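Local coordinates for nicotinate phosphoribosyltransferase (Saccharomyces cerevisiae, PDB 1VLP), which catalyses the ATP-dependent joining of nicotinate to phosphoribosyl diphosphate, giving nicotinate ribonucleotide in the first step of NAD synthesis from nicotinic acid, at residues T287-S299 against Y315-L327. Numbering follows the deposited sequence.
Sequences TDDFLKSFRPPYS and YTKKISHHYHDVL
H322 reaches from helix 312-326 to the backbone of F294, and the pair illustrates how one imidazole can pin a loop to a helix. Its NE2 donates to F294 O at 2.8 Å, nearly straight at 165°, with the acceptor in the ring plane and the donor in the carbonyl plane. With CG anti to the backbone N (chi1 -172°), the ring is carried out toward the loop, and L291 lays CD2 over the centre of one face, a CH-pi contact of 3.8 Å from that methyl carbon to the ring centroid. Were H322 replaced by an alanine, F294 O would probably lose this donor and L291 CD2 the flat surface it rests on.

On one flank, L291 CD2 also meets I319 CD1, and T287 CG2 lies against K318 CD. K318 NZ meets D288 OD1 at 3.1 Å in a salt bridge, the amine coming from above the carboxylate plane. T287 OG1 sits at the edge of the Y315 ring but hydrogen-bonds to D405 and T282; Y315 OH also pairs with T282.

Toward the other end, F294 CE2 lies 3.3 Å from Y323 OH, the two ring planes inclined at 58°. That hydroxyl donates to a water, which in turn donates to S299 O. L327 CD1 packs tightly on S299 CB at 3.4 Å, while its CD2 touches CA and CB of R295.

Behind this layer, a type I turn from L291 to F294 brings both partners of H322 to one ring, F290 CE2 and S299 CA lie over opposite faces of the F294 ring, each toward the rim, and Y315, I319 and Y323 rest on V305 of strand 304-307. The arrangement is packing between consecutive beta-alpha connections of the alpha/beta barrel-type domain, before and after strand 304-307, which also carries R306, a residue that probably binds nicotinate as in related enzymes.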
loop_
_atom_site.group_PDB
_atom_site.type_symbol
_atom_site.label_atom_id
_atom_site.label_comp_id
_atom_site.label_asym_id
_atom_site.label_seq_id
_atom_site.Cartn_x
_atom_site.Cartn_y
_atom_site.Cartn_z
ATOM N N THR A 287 -18.201 -3.732 -2.793
ATOM C CA THR A 287 -18.561 -4.067 -1.417
ATOM C C THR A 287 -19.818 -4.962 -1.243
ATOM O O THR A 287 -19.836 -5.842 -0.378
ATOM C CB THR A 287 -18.600 -2.782 -0.592
ATOM O OG1 THR A 287 -17.273 -2.252 -0.518
ATOM C CG2 THR A 287 -19.114 -3.070 0.806
ATOM N N ASP A 288 -20.823 -4.801 -2.094
ATOM C CA ASP A 288 -21.997 -5.683 -2.074
ATOM C C ASP A 288 -21.690 -7.195 -2.202
ATOM O O ASP A 288 -22.289 -8.040 -1.483
ATOM C CB ASP A 288 -22.958 -5.246 -3.177
ATOM C CG ASP A 288 -23.623 -3.909 -2.899
ATOM O OD1 ASP A 288 -23.583 -3.436 -1.752
ATOM O OD2 ASP A 288 -24.180 -3.323 -3.853
ATOM N N ASP A 289 -20.783 -7.554 -3.121
ATOM C CA ASP A 289 -20.428 -8.952 -3.289
ATOM C C ASP A 289 -19.747 -9.469 -2.012
ATOM O O ASP A 289 -20.043 -10.588 -1.543
ATOM C CB ASP A 289 -19.478 -9.160 -4.463
ATOM C CG ASP A 289 -19.131 -10.602 -4.632
ATOM O OD1 ASP A 289 -20.052 -11.311 -5.062
ATOM O OD2 ASP A 289 -17.999 -11.020 -4.286
ATOM N N PHE A 290 -18.828 -8.644 -1.496
ATOM C CA PHE A 290 -18.099 -8.953 -0.264
ATOM C C PHE A 290 -19.065 -9.220 0.889
ATOM O O PHE A 290 -18.944 -10.229 1.603
ATOM C CB PHE A 290 -17.126 -7.859 0.138
ATOM C CG PHE A 290 -16.324 -8.221 1.338
ATOM C CD1 PHE A 290 -15.168 -8.968 1.230
ATOM C CD2 PHE A 290 -16.758 -7.866 2.595
ATOM C CE1 PHE A 290 -14.477 -9.338 2.339
ATOM C CE2 PHE A 290 -16.045 -8.265 3.716
ATOM C CZ PHE A 290 -14.932 -8.971 3.585
ATOM N N LEU A 291 -20.031 -8.337 1.050
ATOM C CA LEU A 291 -21.016 -8.449 2.156
ATOM C C LEU A 291 -21.871 -9.737 2.146
ATOM O O LEU A 291 -22.250 -10.252 3.212
ATOM C CB LEU A 291 -21.856 -7.196 2.205
ATOM C CG LEU A 291 -21.100 -5.942 2.706
ATOM C CD1 LEU A 291 -22.053 -4.781 2.786
ATOM C CD2 LEU A 291 -20.312 -6.113 4.046
ATOM N N LYS A 292 -22.119 -10.336 0.980
ATOM C CA LYS A 292 -22.879 -11.579 0.952
ATOM C C LYS A 292 -22.277 -12.695 1.808
ATOM O O LYS A 292 -23.015 -13.523 2.293
ATOM C CB LYS A 292 -23.004 -12.154 -0.466
ATOM C CG LYS A 292 -23.777 -11.343 -1.452
ATOM C CD LYS A 292 -23.648 -11.999 -2.852
ATOM C CE LYS A 292 -24.638 -11.387 -3.848
ATOM N NZ LYS A 292 -24.748 -12.212 -5.100
ATOM N N SER A 293 -20.947 -12.727 1.960
ATOM C CA SER A 293 -20.280 -13.780 2.738
ATOM C C SER A 293 -19.777 -13.288 4.061
ATOM O O SER A 293 -19.123 -14.058 4.792
ATOM C CB SER A 293 -19.099 -14.423 1.959
ATOM O OG SER A 293 -18.153 -13.490 1.487
ATOM N N PHE A 294 -19.996 -11.994 4.352
ATOM C CA PHE A 294 -19.454 -11.385 5.588
ATOM C C PHE A 294 -20.391 -11.556 6.790
ATOM O O PHE A 294 -21.173 -10.648 7.160
ATOM C CB PHE A 294 -19.143 -9.905 5.353
ATOM C CG PHE A 294 -18.132 -9.315 6.312
ATOM C CD1 PHE A 294 -16.916 -9.985 6.612
ATOM C CD2 PHE A 294 -18.306 -8.034 6.799
ATOM C CE1 PHE A 294 -15.944 -9.438 7.410
ATOM C CE2 PHE A 294 -17.302 -7.476 7.627
ATOM C CZ PHE A 294 -16.126 -8.173 7.910
ATOM N N ARG A 295 -20.351 -12.770 7.322
ATOM C CA ARG A 295 -21.127 -13.169 8.479
ATOM C C ARG A 295 -20.260 -14.145 9.284
ATOM O O ARG A 295 -19.161 -14.507 8.828
ATOM C CB ARG A 295 -22.452 -13.759 8.034
ATOM C CG ARG A 295 -22.341 -14.938 7.210
ATOM C CD ARG A 295 -23.704 -15.233 6.546
ATOM N NE ARG A 295 -23.545 -15.855 5.232
ATOM C CZ ARG A 295 -24.551 -16.223 4.437
ATOM N NH1 ARG A 295 -25.825 -16.044 4.807
ATOM N NH2 ARG A 295 -24.278 -16.783 3.263
ATOM N N PRO A 296 -20.702 -14.520 10.497
ATOM C CA PRO A 296 -19.861 -15.343 11.361
ATOM C C PRO A 296 -19.449 -16.627 10.631
ATOM O O PRO A 296 -20.229 -17.165 9.847
ATOM C CB PRO A 296 -20.751 -15.577 12.589
ATOM C CG PRO A 296 -21.667 -14.409 12.620
ATOM C CD PRO A 296 -21.974 -14.192 11.163
ATOM N N PRO A 297 -18.203 -17.075 10.815
ATOM C CA PRO A 297 -17.147 -16.574 11.722
ATOM C C PRO A 297 -16.325 -15.371 11.190
ATOM O O PRO A 297 -15.663 -14.675 11.964
ATOM C CB PRO A 297 -16.237 -17.807 11.870
ATOM C CG PRO A 297 -16.321 -18.480 10.518
ATOM C CD PRO A 297 -17.730 -18.222 9.990
ATOM N N TYR A 298 -16.373 -15.153 9.881
ATOM C CA TYR A 298 -15.581 -14.093 9.186
ATOM C C TYR A 298 -15.745 -12.721 9.823
ATOM O O TYR A 298 -14.749 -12.045 10.139
ATOM C CB TYR A 298 -16.009 -14.043 7.729
ATOM C CG TYR A 298 -15.830 -15.364 7.088
ATOM C CD1 TYR A 298 -14.552 -15.851 6.801
ATOM C CD2 TYR A 298 -16.916 -16.182 6.807
ATOM C CE1 TYR A 298 -14.394 -17.118 6.204
ATOM C CE2 TYR A 298 -16.749 -17.410 6.241
ATOM C CZ TYR A 298 -15.499 -17.871 5.934
ATOM O OH TYR A 298 -15.400 -19.133 5.380
ATOM N N SER A 299 -17.009 -12.322 10.024
ATOM C CA SER A 299 -17.324 -10.995 10.554
ATOM C C SER A 299 -16.922 -10.832 12.007
ATOM O O SER A 299 -16.808 -9.729 12.491
ATOM C CB SER A 299 -18.824 -10.649 10.388
ATOM O OG SER A 299 -19.655 -11.688 10.818
ATOM N N TYR A 315 -20.097 4.790 2.141
ATOM C CA TYR A 315 -19.493 3.542 2.640
ATOM C C TYR A 315 -19.769 3.314 4.117
ATOM O O TYR A 315 -20.158 2.236 4.540
ATOM C CB TYR A 315 -17.994 3.530 2.378
ATOM C CG TYR A 315 -17.353 2.218 2.706
ATOM C CD1 TYR A 315 -17.418 1.161 1.807
ATOM C CD2 TYR A 315 -16.672 2.033 3.891
ATOM C CE1 TYR A 315 -16.772 -0.034 2.098
ATOM C CE2 TYR A 315 -16.040 0.857 4.183
ATOM C CZ TYR A 315 -16.083 -0.174 3.284
ATOM O OH TYR A 315 -15.473 -1.381 3.601
ATOM N N THR A 316 -19.581 4.339 4.911
ATOM C CA THR A 316 -19.728 4.235 6.359
ATOM C C THR A 316 -21.156 3.826 6.742
ATOM O O THR A 316 -21.376 2.957 7.589
ATOM C CB THR A 316 -19.332 5.600 7.007
ATOM O OG1 THR A 316 -17.954 5.917 6.687
ATOM C CG2 THR A 316 -19.515 5.617 8.578
ATOM N N LYS A 317 -22.129 4.441 6.088
ATOM C CA LYS A 317 -23.523 4.136 6.337
ATOM C C LYS A 317 -23.808 2.681 6.006
ATOM O O LYS A 317 -24.487 2.011 6.773
ATOM C CB LYS A 317 -24.419 5.091 5.563
ATOM C CG LYS A 317 -24.368 6.527 6.130
ATOM C CD LYS A 317 -25.534 7.406 5.658
ATOM C CE LYS A 317 -25.587 7.610 4.219
ATOM N NZ LYS A 317 -26.601 8.696 3.870
ATOM N N LYS A 318 -23.289 2.236 4.861
ATOM C CA LYS A 318 -23.564 0.890 4.335
ATOM C C LYS A 318 -23.018 -0.170 5.296
ATOM O O LYS A 318 -23.697 -1.179 5.617
ATOM C CB LYS A 318 -22.958 0.727 2.938
ATOM C CG LYS A 318 -23.125 -0.662 2.330
ATOM C CD LYS A 318 -22.521 -0.760 0.914
ATOM C CE LYS A 318 -23.567 -0.489 -0.138
ATOM N NZ LYS A 318 -22.906 -0.450 -1.451
ATOM N N ILE A 319 -21.769 0.027 5.712
ATOM C CA ILE A 319 -21.082 -0.882 6.637
ATOM C C ILE A 319 -21.720 -0.904 8.030
ATOM O O ILE A 319 -21.882 -1.977 8.629
ATOM C CB ILE A 319 -19.565 -0.502 6.752
ATOM C CG1 ILE A 319 -18.852 -0.845 5.455
ATOM C CG2 ILE A 319 -18.911 -1.196 7.900
ATOM C CD1 ILE A 319 -18.951 -2.314 5.031
ATOM N N SER A 320 -22.097 0.262 8.535
ATOM C CA SER A 320 -22.779 0.369 9.815
ATOM C C SER A 320 -24.078 -0.406 9.823
ATOM O O SER A 320 -24.339 -1.188 10.735
ATOM C CB SER A 320 -23.039 1.850 10.178
ATOM O OG SER A 320 -23.814 1.959 11.355
ATOM N N HIS A 321 -24.902 -0.205 8.796
ATOM C CA HIS A 321 -26.129 -0.987 8.643
ATOM C C HIS A 321 -25.813 -2.480 8.618
ATOM O O HIS A 321 -26.487 -3.260 9.242
ATOM C CB HIS A 321 -26.857 -0.572 7.361
ATOM C CG HIS A 321 -27.979 -1.511 6.975
ATOM N ND1 HIS A 321 -29.110 -1.636 7.736
ATOM C CD2 HIS A 321 -28.122 -2.375 5.940
ATOM C CE1 HIS A 321 -29.914 -2.539 7.203
ATOM N NE2 HIS A 321 -29.351 -2.991 6.093
ATOM N N HIS A 322 -24.775 -2.876 7.891
ATOM C CA HIS A 322 -24.432 -4.289 7.856
ATOM C C HIS A 322 -24.100 -4.817 9.228
ATOM O O HIS A 322 -24.632 -5.834 9.638
ATOM C CB HIS A 322 -23.287 -4.578 6.921
ATOM C CG HIS A 322 -23.052 -6.043 6.720
ATOM N ND1 HIS A 322 -23.867 -6.825 5.922
ATOM C CD2 HIS A 322 -22.105 -6.864 7.228
ATOM C CE1 HIS A 322 -23.404 -8.070 5.937
ATOM N NE2 HIS A 322 -22.330 -8.110 6.705
ATOM N N TYR A 323 -23.208 -4.152 9.939
ATOM C CA TYR A 323 -22.775 -4.668 11.227
ATOM C C TYR A 323 -23.879 -4.614 12.322
ATOM O O TYR A 323 -24.073 -5.585 13.052
ATOM C CB TYR A 323 -21.567 -3.893 11.700
ATOM C CG TYR A 323 -20.202 -4.333 11.207
ATOM C CD1 TYR A 323 -19.781 -5.664 11.330
ATOM C CD2 TYR A 323 -19.288 -3.396 10.705
ATOM C CE1 TYR A 323 -18.508 -6.065 10.933
ATOM C CE2 TYR A 323 -18.036 -3.766 10.307
ATOM C CZ TYR A 323 -17.620 -5.099 10.429
ATOM O OH TYR A 323 -16.309 -5.408 10.026
ATOM N N HIS A 324 -24.599 -3.515 12.389
ATOM C CA HIS A 324 -25.499 -3.289 13.504
ATOM C C HIS A 324 -26.880 -3.872 13.290
ATOM O O HIS A 324 -27.463 -4.442 14.184
ATOM C CB HIS A 324 -25.660 -1.775 13.735
ATOM C CG HIS A 324 -26.502 -1.410 14.933
ATOM N ND1 HIS A 324 -26.157 -1.765 16.221
ATOM C CD2 HIS A 324 -27.632 -0.668 15.042
ATOM C CE1 HIS A 324 -27.055 -1.285 17.069
ATOM N NE2 HIS A 324 -27.961 -0.615 16.382
ATOM N N ASP A 325 -27.366 -3.748 12.073
ATOM C CA ASP A 325 -28.684 -4.231 11.686
ATOM C C ASP A 325 -28.664 -5.671 11.188
ATOM O O ASP A 325 -29.477 -6.484 11.664
ATOM C CB ASP A 325 -29.330 -3.312 10.645
ATOM C CG ASP A 325 -29.652 -1.891 11.197
ATOM O OD1 ASP A 325 -29.761 -1.731 12.426
ATOM O OD2 ASP A 325 -29.775 -0.954 10.370
ATOM N N VAL A 326 -27.782 -6.010 10.249
ATOM C CA VAL A 326 -27.794 -7.358 9.690
ATOM C C VAL A 326 -27.149 -8.337 10.639
ATOM O O VAL A 326 -27.689 -9.418 10.900
ATOM C CB VAL A 326 -27.152 -7.403 8.299
ATOM C CG1 VAL A 326 -27.213 -8.814 7.718
ATOM C CG2 VAL A 326 -27.892 -6.393 7.346
ATOM N N LEU A 327 -25.981 -7.969 11.140
ATOM C CA LEU A 327 -25.216 -8.828 12.032
ATOM C C LEU A 327 -25.497 -8.599 13.502
ATOM O O LEU A 327 -24.984 -9.340 14.326
ATOM C CB LEU A 327 -23.704 -8.672 11.766
ATOM C CG LEU A 327 -23.237 -9.002 10.334
ATOM C CD1 LEU A 327 -21.702 -8.831 10.244
ATOM C CD2 LEU A 327 -23.663 -10.399 9.968
HETATM O O HOH W 1 -15.639 -7.713 11.085
#